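Local structure of alginate lyase (3NNB) at residues F135-A138 / K139-M142; V191-G194 / M195-F199. The protein probably cleaves the polysaccharide alginate by beta-elimination, as alginate lyases do. All coordinates share one frame; numbering follows the deposited sequence.

Contact 1: F135-A138 / K139-M142; sequences FLDA and KTKM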
loop_
_atom_site.group_PDB
_atom_site.type_symbol
_atom_site.label_atom_id
_atom_site.label_comp_id
_atom_site.label_asym_id
_atom_site.label_seq_id
_atom_site.Cartn_x
_atom_site.Cartn_y
_atom_site.Cartn_z
ATOM N N PHE A 135 -3.886 -9.477 -15.191
ATOM C CA PHE A 135 -4.226 -10.643 -14.403
ATOM C C PHE A 135 -4.845 -11.856 -15.110
ATOM O O PHE A 135 -4.699 -12.974 -14.599
ATOM C CB PHE A 135 -5.208 -10.270 -13.294
ATOM C CG PHE A 135 -4.649 -9.353 -12.242
ATOM C CD1 PHE A 135 -3.852 -9.843 -11.195
ATOM C CD2 PHE A 135 -4.923 -7.981 -12.276
ATOM C CE1 PHE A 135 -3.342 -9.007 -10.235
ATOM C CE2 PHE A 135 -4.370 -7.131 -11.318
ATOM C CZ PHE A 135 -3.608 -7.659 -10.275
ATOM N N LEU A 136 -5.648 -11.644 -16.159
ATOM C CA LEU A 136 -6.572 -12.684 -16.660
ATOM C C LEU A 136 -6.261 -13.198 -18.051
ATOM O O LEU A 136 -6.524 -14.383 -18.323
ATOM C CB LEU A 136 -8.031 -12.214 -16.606
ATOM C CG LEU A 136 -8.469 -11.646 -15.241
ATOM C CD1 LEU A 136 -9.934 -11.123 -15.326
ATOM C CD2 LEU A 136 -8.312 -12.700 -14.143
ATOM N N ASP A 137 -5.727 -12.352 -18.928
ATOM C CA ASP A 137 -5.505 -12.738 -20.323
ATOM C C ASP A 137 -4.312 -13.710 -20.364
ATOM O O ASP A 137 -3.228 -13.420 -19.825
ATOM C CB ASP A 137 -5.156 -11.524 -21.181
ATOM C CG ASP A 137 -6.330 -10.563 -21.439
ATOM O OD1 ASP A 137 -7.493 -10.945 -21.199
ATOM O OD2 ASP A 137 -6.026 -9.400 -21.881
ATOM N N ALA A 138 -4.486 -14.843 -21.042
ATOM C CA ALA A 138 -3.432 -15.860 -21.098
ATOM C C ALA A 138 -2.137 -15.334 -21.668
ATOM O O ALA A 138 -1.058 -15.747 -21.218
ATOM C CB ALA A 138 -3.908 -17.114 -21.951
ATOM N N LYS A 139 -2.215 -14.456 -22.664
ATOM C CA LYS A 139 -1.028 -13.991 -23.359
ATOM C C LYS A 139 -0.157 -13.098 -22.492
ATOM O O LYS A 139 1.031 -12.954 -22.764
ATOM C CB LYS A 139 -1.396 -13.262 -24.667
ATOM C CG LYS A 139 -1.861 -14.226 -25.781
ATOM C CD LYS A 139 -2.051 -13.465 -27.102
ATOM C CE LYS A 139 -3.012 -14.172 -28.065
ATOM N NZ LYS A 139 -3.279 -13.324 -29.293
ATOM N N THR A 140 -0.752 -12.437 -21.505
ATOM C CA THR A 140 -0.045 -11.346 -20.824
ATOM C C THR A 140 -0.081 -11.421 -19.274
ATOM O O THR A 140 0.583 -10.631 -18.598
ATOM C CB THR A 140 -0.579 -9.968 -21.209
ATOM O OG1 THR A 140 -1.996 -9.894 -20.970
ATOM C CG2 THR A 140 -0.239 -9.621 -22.666
ATOM N N LYS A 141 -0.791 -12.385 -18.705
ATOM C CA LYS A 141 -1.065 -12.307 -17.279
ATOM C C LYS A 141 0.147 -12.586 -16.383
ATOM O O LYS A 141 1.071 -13.324 -16.728
ATOM C CB LYS A 141 -2.165 -13.256 -16.872
ATOM C CG LYS A 141 -1.792 -14.711 -16.990
ATOM C CD LYS A 141 -2.942 -15.583 -16.566
ATOM C CE LYS A 141 -2.647 -17.040 -16.785
ATOM N NZ LYS A 141 -3.926 -17.808 -16.643
HETATM N N MSE A 142 0.097 -11.960 -15.220
HETATM C CA MSE A 142 1.077 -12.195 -14.164
HETATM C C MSE A 142 0.679 -13.438 -13.365
HETATM O O MSE A 142 -0.440 -13.540 -12.909
HETATM C CB MSE A 142 1.182 -10.992 -13.240
HETATM C CG MSE A 142 2.104 -11.196 -12.066
HETATM SE SE MSE A 142 2.187 -9.663 -10.886
HETATM C CE MSE A 142 2.624 -10.588 -9.242
HETATM O O HOH W 1 -6.853 -16.178 -16.371
HETATM O O HOH W 2 -5.581 -17.005 -18.758
HETATM O O HOH W 3 -3.632 -9.147 -23.038
#
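Asp137 O receives two backbone N-H groups from the chain as it turns back. Thr140 N lies 3.1 Å from Asp137 O, with the N-H directed well at the oxygen (155°) but the donor standing high above the carbonyl plane. Lys141 N is nearer, 2.9 Å from Asp137 O, yet its bond is bent to 124° and counts as weak. The aliphatic root of Lys141 closes in on the same oxygen and also approaches the backbone of helix 121-136, Lys141 CB lying 3.4 Å from Phe135 O. Its CG sits between the backbone N and the carbonyl carbon (chi1 68°), and the extended chain beyond it carries NZ out to where waters link it to Leu136 O. One water bridges the two, 2.8 Å from both Leu136 O and Lys141 NZ; a second donates to Leu136 O and only weakly accepts from the lysine. The motif is a type I beta turn over Asp137-Thr140, with Ala138 and Lys139 as its central residues, formed as the chain leaves helix 121-136 and reverses into the loop that leads to strand 148-151. On another side of the turn Asp137 and Thr140 run side by side, pointing the same way, with Asp137 CB 3.6 Å from Thr140 OG1. Their polar ends are joined by a water that donates to Asp137 OD2 and to Thr140 OG1, at 2.7 Å from each. Thr140 OG1 is also hydrogen-bonded to Val133 O, which ties the loop directly to the preceding helix.

Contact 2: V191-G194 / M195-F199; sequences VKKG and MKEWF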
loop_
_atom_site.group_PDB
_atom_site.type_symbol
_atom_site.label_atom_id
_atom_site.label_comp_id
_atom_site.label_asym_id
_atom_site.label_seq_id
_atom_site.Cartn_x
_atom_site.Cartn_y
_atom_site.Cartn_z
ATOM N N VAL A 191 -15.389 -11.500 -14.458
ATOM C CA VAL A 191 -14.199 -10.710 -14.063
ATOM C C VAL A 191 -13.948 -10.852 -12.552
ATOM O O VAL A 191 -12.822 -11.108 -12.116
ATOM C CB VAL A 191 -14.341 -9.233 -14.478
ATOM C CG1 VAL A 191 -13.182 -8.365 -13.896
ATOM C CG2 VAL A 191 -14.393 -9.154 -16.016
ATOM N N LYS A 192 -15.011 -10.757 -11.765
ATOM C CA LYS A 192 -14.898 -10.866 -10.341
ATOM C C LYS A 192 -14.361 -12.238 -9.962
ATOM O O LYS A 192 -13.490 -12.361 -9.128
ATOM C CB LYS A 192 -16.260 -10.644 -9.696
ATOM C CG LYS A 192 -16.173 -10.617 -8.168
ATOM C CD LYS A 192 -17.521 -10.200 -7.532
ATOM C CE LYS A 192 -17.390 -10.275 -6.006
ATOM N NZ LYS A 192 -18.575 -9.808 -5.225
ATOM N N LYS A 193 -14.911 -13.288 -10.575
ATOM C CA LYS A 193 -14.473 -14.635 -10.277
ATOM C C LYS A 193 -12.970 -14.795 -10.606
ATOM O O LYS A 193 -12.215 -15.433 -9.876
ATOM C CB LYS A 193 -15.296 -15.620 -11.085
ATOM C CG LYS A 193 -14.970 -17.078 -10.849
ATOM C CD LYS A 193 -15.924 -17.998 -11.659
ATOM C CE LYS A 193 -15.517 -19.468 -11.545
ATOM N NZ LYS A 193 -16.088 -20.254 -12.662
ATOM N N GLY A 194 -12.549 -14.275 -11.754
ATOM C CA GLY A 194 -11.155 -14.366 -12.162
ATOM C C GLY A 194 -10.218 -13.660 -11.195
ATOM O O GLY A 194 -9.147 -14.192 -10.853
HETATM N N MSE A 195 -10.623 -12.476 -10.751
HETATM C CA MSE A 195 -9.833 -11.727 -9.781
HETATM C C MSE A 195 -9.765 -12.433 -8.408
HETATM O O MSE A 195 -8.700 -12.510 -7.761
HETATM C CB MSE A 195 -10.369 -10.302 -9.653
HETATM C CG MSE A 195 -10.141 -9.452 -10.901
HETATM SE SE MSE A 195 -8.336 -9.368 -11.557
HETATM C CE MSE A 195 -7.445 -8.886 -9.896
ATOM N N LYS A 196 -10.899 -12.927 -7.931
ATOM C CA LYS A 196 -10.910 -13.659 -6.655
ATOM C C LYS A 196 -10.059 -14.933 -6.760
ATOM O O LYS A 196 -9.373 -15.298 -5.806
ATOM C CB LYS A 196 -12.330 -13.990 -6.233
ATOM C CG LYS A 196 -13.090 -12.759 -5.804
ATOM C CD LYS A 196 -14.571 -13.042 -5.505
ATOM C CE LYS A 196 -14.793 -13.764 -4.182
ATOM N NZ LYS A 196 -14.493 -15.222 -4.272
ATOM N N GLU A 197 -10.090 -15.604 -7.911
ATOM C CA GLU A 197 -9.274 -16.816 -8.123
ATOM C C GLU A 197 -7.777 -16.482 -8.119
ATOM O O GLU A 197 -6.986 -17.197 -7.533
ATOM C CB GLU A 197 -9.672 -17.550 -9.409
ATOM C CG GLU A 197 -10.989 -18.342 -9.253
ATOM C CD GLU A 197 -11.440 -19.078 -10.509
ATOM O OE1 GLU A 197 -10.791 -18.946 -11.555
ATOM O OE2 GLU A 197 -12.456 -19.796 -10.429
ATOM N N TRP A 198 -7.399 -15.367 -8.751
ATOM C CA TRP A 198 -5.992 -14.924 -8.717
ATOM C C TRP A 198 -5.532 -14.661 -7.281
ATOM O O TRP A 198 -4.490 -15.176 -6.849
ATOM C CB TRP A 198 -5.792 -13.681 -9.586
ATOM C CG TRP A 198 -4.350 -13.361 -9.851
ATOM C CD1 TRP A 198 -3.642 -13.704 -10.976
ATOM C CD2 TRP A 198 -3.459 -12.591 -9.040
ATOM N NE1 TRP A 198 -2.377 -13.243 -10.892
ATOM C CE2 TRP A 198 -2.226 -12.546 -9.724
ATOM C CE3 TRP A 198 -3.581 -11.924 -7.828
ATOM C CZ2 TRP A 198 -1.127 -11.892 -9.227
ATOM C CZ3 TRP A 198 -2.486 -11.271 -7.336
ATOM C CH2 TRP A 198 -1.270 -11.257 -8.041
ATOM N N PHE A 199 -6.323 -13.897 -6.514
ATOM C CA PHE A 199 -5.953 -13.570 -5.144
ATOM C C PHE A 199 -5.998 -14.834 -4.269
ATOM O O PHE A 199 -5.267 -14.926 -3.315
ATOM C CB PHE A 199 -6.823 -12.435 -4.577
ATOM C CG PHE A 199 -6.293 -11.073 -4.927
ATOM C CD1 PHE A 199 -5.236 -10.519 -4.191
ATOM C CD2 PHE A 199 -6.762 -10.377 -6.066
ATOM C CE1 PHE A 199 -4.701 -9.310 -4.532
ATOM C CE2 PHE A 199 -6.203 -9.165 -6.397
ATOM C CZ PHE A 199 -5.168 -8.628 -5.628
#
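Met195, a selenomethionine, folds at chi2 and chi3 on the buried side of helix 189-208; its CG lies 4.4 Å from Val191 CG1, one turn back. This buried face meets helix 171-180, with Met195 on Met178, and helix 121-136, with Val191 on Val128; Met195 also touches Tyr236. Regular i to i+4 bonds hold these positions, among them Lys196 N to Lys192 O at 169°. Lys192 and Lys196 run side by side in the same direction, Lys192 CG being 3.9 Å from Lys196 CD in the Lys196 conformer described, one of two. Lys192 is fully extended, whereas Lys196 in this conformer bends at its third and fourth torsions. Lys193 and Glu197 cross at a slant on the exposed side. In one of two glutamate conformers, Glu197 OE2 is 3.3 Å from Lys193 CE but 4.3 Å from Lys193 NZ, beyond a salt bridge. Further along, Trp198 CE3 stands 3.9 Å above the centre of the Phe199 ring. The chemistry is therefore split: Lys192 has its charge paired with Glu182, which also belongs to the sodium site, while the Lys193-Glu197 separation in this conformer would allow at most a weak attraction.

Contact 1 precedes contact 2 along the chain, and their centres lie 12 Å apart on the same side of the molecule's centre. Residues 135-142 lead from helix 121-136 into the loop beyond it, while 191-199 forms part of helix 189-208, so together they mark where these two helices pack. Trp198 joins the two: its NE1 is 2.8 Å from Met142 O, a probable hydrogen bond, and its ring meets Phe135 edge-to-face. Met195 CE adds packing at 3.6 Å from Phe135 CD2, and Leu136 CD2 rests against the backbone of Gly194. The loop leaving the first helix is thereby fastened to the second within the largely helical alginate lyase fold.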